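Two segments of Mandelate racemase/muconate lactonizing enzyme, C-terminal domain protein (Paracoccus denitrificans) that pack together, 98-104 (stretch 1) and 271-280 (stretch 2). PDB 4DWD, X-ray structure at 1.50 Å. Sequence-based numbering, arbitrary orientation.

Stretch 1 98-104: CDIALWD
Stretch 2 271-280: DIVKMGGITG

What fills the apolar centre of the contact? Ile278 (chi1 -71°, m; chi2 158°, t) points its CA-to-CB bond toward stretch 1 and lies over one face of the Trp103 indole, whose chi1 of -94° falls between wells and whose chi2 is 105°. Ile278 CG2 sits 3.7 Å from the centroid of the five-membered ring, 11° off its normal, a CH-pi contact, while Ile278 CB comes within 3.6 Å of Trp103 CD1. Ile100 (m, t) leaves its backbone sideways, but its end reaches across: CD1 is 4.0 Å from Val273 CG1, 4.4 Å from Ile272 CG1 and 3.7 Å from Ile272 O. These apolar contacts help bury 352 Å² in all, both sides summed.

What backbone carries these side chains? Stretch 1 is helical throughout, part of a longer helix, with phi/psi near -65/-40 and i to i+4 bonds such as Trp103 N to Asp99 O (3.0 Å). Asp99, Ile100 and Trp103 make its contacts. Stretch 2 begins as a loop: Asp271 is extended (-120/126), Val273 N bonds to Asp271 OD1 (2.9 Å), Lys274 N bonds to Asp271 O (2.9 Å), and Met275, a selenomethionine, is extended again (-162/149). By Ile278 and Thr279, with phi/psi near -60/-48, the chain is helical, and Gly280 N bonds to Gly276 O at 2.9 Å.

Why can the backbones come so close at Gly277? Asp99 CA and Gly277 CA, the nearest pair across the stretches, are 5.3 Å apart. An ideal CB on Gly277 would point toward stretch 1 and lie 2.5 Å from Asp99 OD2, a clash, so the lack of a side chain leaves room for the carboxylate. Ile100 CG1 also approaches Gly277 CA, at 4.0 Å. Gly276 (78/-38) and Gly277 (62/-161) both have positive phi, which by itself favours glycine.

How does the polar edge close the contact? Asp99 (chi1 -179°, t; chi2 84°) points toward stretch 2 and offers both carboxylate oxygens. Thr279 N donates to Asp99 OD2 at 3.1 Å with an N-H...O angle of 165°, while Ile278 N lies 2.7 Å from that same OD2. The Thr279 hydroxyl (chi1 -54°, m) joins the network: OG1 donates to Asp99 OD1 at 2.7 Å and accepts from Trp103 NE1 at 2.8 Å, again at 165°. OG1 lies near the plane of the indole, at its edge, so the tryptophan presents its N-H to Thr279 and a face to Ile278.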

ATOM      1  N   CYS B  98     -28.808  19.190  21.583  1.00  9.40           N
ATOM      2  CA  CYS B  98     -29.592  18.449  22.572  1.00  9.77           C
ATOM      3  C   CYS B  98     -28.693  17.726  23.564  1.00 10.02           C
ATOM      4  O   CYS B  98     -29.008  17.683  24.746  1.00 10.35           O
ATOM      5  CB  CYS B  98     -30.560  17.475  21.895  1.00 10.36           C
ATOM      6  SG  CYS B  98     -31.851  18.302  20.929  1.00 11.66           S
ATOM      7  N   ASP B  99     -27.574  17.171  23.088  1.00  9.78           N
ATOM      8  CA  ASP B  99     -26.619  16.530  23.979  1.00 10.78           C
ATOM      9  C   ASP B  99     -26.088  17.492  25.026  1.00 10.28           C
ATOM     10  O   ASP B  99     -26.019  17.165  26.215  1.00 10.28           O
ATOM     11  CB  ASP B  99     -25.444  15.965  23.183  1.00 11.05           C
ATOM     12  CG  ASP B  99     -24.444  15.260  24.062  1.00 11.32           C
ATOM     13  OD1 ASP B  99     -24.652  14.068  24.374  1.00 13.93           O
ATOM     14  OD2 ASP B  99     -23.461  15.890  24.463  1.00 12.67           O
ATOM     15  N   ILE B 100     -25.724  18.694  24.588  1.00  9.83           N
ATOM     16  CA  ILE B 100     -25.149  19.680  25.504  1.00  9.72           C
ATOM     17  C   ILE B 100     -26.204  20.070  26.572  1.00  9.97           C
ATOM     18  O   ILE B 100     -25.904  20.137  27.769  1.00 10.38           O
ATOM     19  CB  ILE B 100     -24.622  20.915  24.747  1.00  9.74           C
ATOM     20  CG1 ILE B 100     -23.408  20.550  23.874  1.00  9.41           C
ATOM     21  CG2 ILE B 100     -24.201  22.001  25.741  1.00 10.06           C
ATOM     22  CD1 ILE B 100     -23.106  21.590  22.807  1.00  9.77           C
ATOM     23  N   ALA B 101     -27.444  20.274  26.129  1.00 10.07           N
ATOM     24  CA  ALA B 101     -28.522  20.630  27.050  1.00 10.60           C
ATOM     25  C   ALA B 101     -28.778  19.521  28.082  1.00 10.71           C
ATOM     26  O   ALA B 101     -29.016  19.826  29.263  1.00 11.28           O
ATOM     27  CB  ALA B 101     -29.786  20.968  26.280  1.00 10.95           C
ATOM     28  N   LEU B 102     -28.734  18.260  27.651  1.00 10.35           N
ATOM     29  CA  LEU B 102     -28.954  17.141  28.566  1.00 10.27           C
ATOM     30  C   LEU B 102     -27.819  16.990  29.562  1.00 10.59           C
ATOM     31  O   LEU B 102     -28.055  16.646  30.713  1.00 11.79           O
ATOM     32  CB  LEU B 102     -29.235  15.829  27.819  1.00 10.87           C
ATOM     33  CG  LEU B 102     -30.582  15.827  27.073  1.00 10.84           C
ATOM     34  CD1 LEU B 102     -30.768  14.552  26.259  1.00 12.52           C
ATOM     35  CD2 LEU B 102     -31.769  16.040  28.021  1.00 12.79           C
ATOM     36  N   TRP B 103     -26.593  17.273  29.125  1.00 10.65           N
ATOM     37  CA  TRP B 103     -25.451  17.310  30.049  1.00 10.43           C
ATOM     38  C   TRP B 103     -25.559  18.412  31.074  1.00 11.31           C
ATOM     39  O   TRP B 103     -25.189  18.234  32.240  1.00 10.89           O
ATOM     40  CB  TRP B 103     -24.146  17.454  29.266  1.00 10.51           C
ATOM     41  CG  TRP B 103     -23.506  16.126  28.969  1.00 10.06           C
ATOM     42  CD1 TRP B 103     -23.481  15.448  27.756  1.00 10.69           C
ATOM     43  CD2 TRP B 103     -22.759  15.279  29.902  1.00 10.66           C
ATOM     44  NE1 TRP B 103     -22.793  14.264  27.872  1.00 11.53           N
ATOM     45  CE2 TRP B 103     -22.336  14.098  29.137  1.00 11.30           C
ATOM     46  CE3 TRP B 103     -22.435  15.363  31.246  1.00 11.84           C
ATOM     47  CZ2 TRP B 103     -21.598  13.067  29.716  1.00 12.09           C
ATOM     48  CZ3 TRP B 103     -21.705  14.308  31.822  1.00 12.80           C
ATOM     49  CH2 TRP B 103     -21.291  13.197  31.070  1.00 13.57           C
ATOM     50  N   ASP B 104     -26.046  19.576  30.648  1.00 10.38           N
ATOM     51  CA  ASP B 104     -26.273  20.692  31.581  1.00 11.12           C
ATOM     52  C   ASP B 104     -27.318  20.266  32.636  1.00 11.78           C
ATOM     53  O   ASP B 104     -27.100  20.419  33.855  1.00 12.20           O
ATOM     54  CB  ASP B 104     -26.722  21.929  30.786  1.00 11.57           C
ATOM     55  CG  ASP B 104     -26.682  23.220  31.597  1.00 12.13           C
ATOM     56  OD1 ASP B 104     -25.909  23.330  32.577  1.00 13.81           O
ATOM     57  OD2 ASP B 104     -27.428  24.148  31.213  1.00 13.24           O
ATOM     58  N   ASP B 271     -16.033  20.295  16.034  1.00  8.98           N
ATOM     59  CA  ASP B 271     -16.654  21.400  16.792  1.00  9.22           C
ATOM     60  C   ASP B 271     -17.842  20.848  17.557  1.00  9.24           C
ATOM     61  O   ASP B 271     -18.770  20.266  16.961  1.00  9.22           O
ATOM     62  CB  ASP B 271     -17.086  22.513  15.809  1.00  9.84           C
ATOM     63  CG  ASP B 271     -17.648  23.738  16.485  1.00  9.49           C
ATOM     64  OD1 ASP B 271     -18.346  23.620  17.507  1.00  9.53           O
ATOM     65  OD2 ASP B 271     -17.414  24.846  15.946  1.00 10.82           O
ATOM     66  N   ILE B 272     -17.833  21.082  18.867  1.00  8.60           N
ATOM     67  CA  ILE B 272     -18.840  20.560  19.788  1.00  8.82           C
ATOM     68  C   ILE B 272     -20.296  20.973  19.503  1.00  9.43           C
ATOM     69  O   ILE B 272     -21.227  20.278  19.942  1.00  9.00           O
ATOM     70  CB  ILE B 272     -18.418  20.929  21.247  1.00  9.47           C
ATOM     71  CG1 ILE B 272     -19.069  20.038  22.308  1.00  9.74           C
ATOM     72  CG2 ILE B 272     -18.604  22.421  21.548  1.00 10.56           C
ATOM     73  CD1 ILE B 272     -18.209  19.984  23.552  1.00 10.69           C
ATOM     74  N   VAL B 273     -20.498  22.095  18.799  1.00  9.28           N
ATOM     75  CA  VAL B 273     -21.851  22.516  18.429  1.00  8.86           C
ATOM     76  C   VAL B 273     -22.198  22.171  16.988  1.00  8.66           C
ATOM     77  O   VAL B 273     -23.341  22.393  16.546  1.00  9.05           O
ATOM     78  CB  VAL B 273     -22.138  24.015  18.712  1.00  9.07           C
ATOM     79  CG1 VAL B 273     -21.971  24.323  20.184  1.00 10.56           C
ATOM     80  CG2 VAL B 273     -21.288  24.954  17.869  1.00  9.71           C
ATOM     81  N   LYS B 274     -21.227  21.611  16.263  1.00  8.60           N
ATOM     82  CA  LYS B 274     -21.490  21.103  14.910  1.00  9.64           C
ATOM     83  C   LYS B 274     -21.814  19.613  14.886  1.00  9.76           C
ATOM     84  O   LYS B 274     -22.497  19.137  13.976  1.00  9.86           O
ATOM     85  CB  LYS B 274     -20.303  21.363  13.971  1.00  9.83           C
ATOM     86  CG  LYS B 274     -20.070  22.846  13.720  1.00  9.51           C
ATOM     87  CD  LYS B 274     -18.918  23.023  12.739  1.00 11.28           C
ATOM     88  CE  LYS B 274     -18.576  24.488  12.501  1.00 12.73           C
ATOM     89  NZ  LYS B 274     -19.638  25.179  11.705  1.00 11.15           N
HETATM   90  N   MSE B 275     -21.297  18.878  15.863  1.00  9.78           N
HETATM   91  CA  MSE B 275     -21.436  17.418  15.907  1.00  9.96           C
HETATM   92  C   MSE B 275     -21.143  16.964  17.308  1.00 10.16           C
HETATM   93  O   MSE B 275     -20.349  17.597  18.025  1.00 10.12           O
HETATM   94  CB  MSE B 275     -20.453  16.765  14.914  1.00 10.13           C
HETATM   95  CG  MSE B 275     -18.966  17.022  15.200  1.00 10.24           C
HETATM   96 SE   MSE B 275     -18.188  15.682  16.423  1.00 12.93          SE
HETATM   97  CE  MSE B 275     -17.913  14.253  15.105  1.00 11.61           C
ATOM     98  N   GLY B 276     -21.802  15.877  17.704  1.00 10.92           N
ATOM     99  CA  GLY B 276     -21.417  15.121  18.886  1.00 10.36           C
ATOM    100  C   GLY B 276     -21.796  15.674  20.244  1.00  9.68           C
ATOM    101  O   GLY B 276     -22.143  14.919  21.143  1.00 10.17           O
ATOM    102  N   GLY B 277     -21.721  16.992  20.419  1.00  9.59           N
ATOM    103  CA  GLY B 277     -21.909  17.535  21.757  1.00  9.53           C
ATOM    104  C   GLY B 277     -20.818  17.013  22.675  1.00  9.95           C
ATOM    105  O   GLY B 277     -19.760  16.574  22.216  1.00  9.97           O
ATOM    106  N   ILE B 278     -21.050  17.084  23.977  1.00 10.22           N
ATOM    107  CA  ILE B 278     -20.063  16.616  24.942  1.00  9.51           C
ATOM    108  C   ILE B 278     -19.777  15.114  24.775  1.00 10.16           C
ATOM    109  O   ILE B 278     -18.616  14.706  24.715  1.00 10.19           O
ATOM    110  CB  ILE B 278     -20.516  16.976  26.379  1.00  9.85           C
ATOM    111  CG1 ILE B 278     -20.390  18.499  26.565  1.00 10.98           C
ATOM    112  CG2 ILE B 278     -19.722  16.178  27.419  1.00 10.26           C
ATOM    113  CD1 ILE B 278     -21.250  19.071  27.672  1.00 11.80           C
ATOM    114  N   THR B 279     -20.827  14.305  24.684  1.00  9.69           N
ATOM    115  CA  THR B 279     -20.662  12.852  24.549  1.00  9.94           C
ATOM    116  C   THR B 279     -19.817  12.501  23.319  1.00 10.51           C
ATOM    117  O   THR B 279     -18.853  11.731  23.409  1.00 10.81           O
ATOM    118  CB  THR B 279     -22.034  12.180  24.462  1.00 11.31           C
ATOM    119  OG1 THR B 279     -22.817  12.590  25.597  1.00 11.74           O
ATOM    120  CG2 THR B 279     -21.900  10.668  24.457  1.00 12.17           C
ATOM    121  N   GLY B 280     -20.164  13.082  22.175  1.00  9.61           N
ATOM    122  CA  GLY B 280     -19.453  12.764  20.938  1.00  9.89           C
ATOM    123  C   GLY B 280     -18.044  13.303  20.903  1.00 10.22           C
ATOM    124  O   GLY B 280     -17.135  12.658  20.356  1.00 10.61           O
TER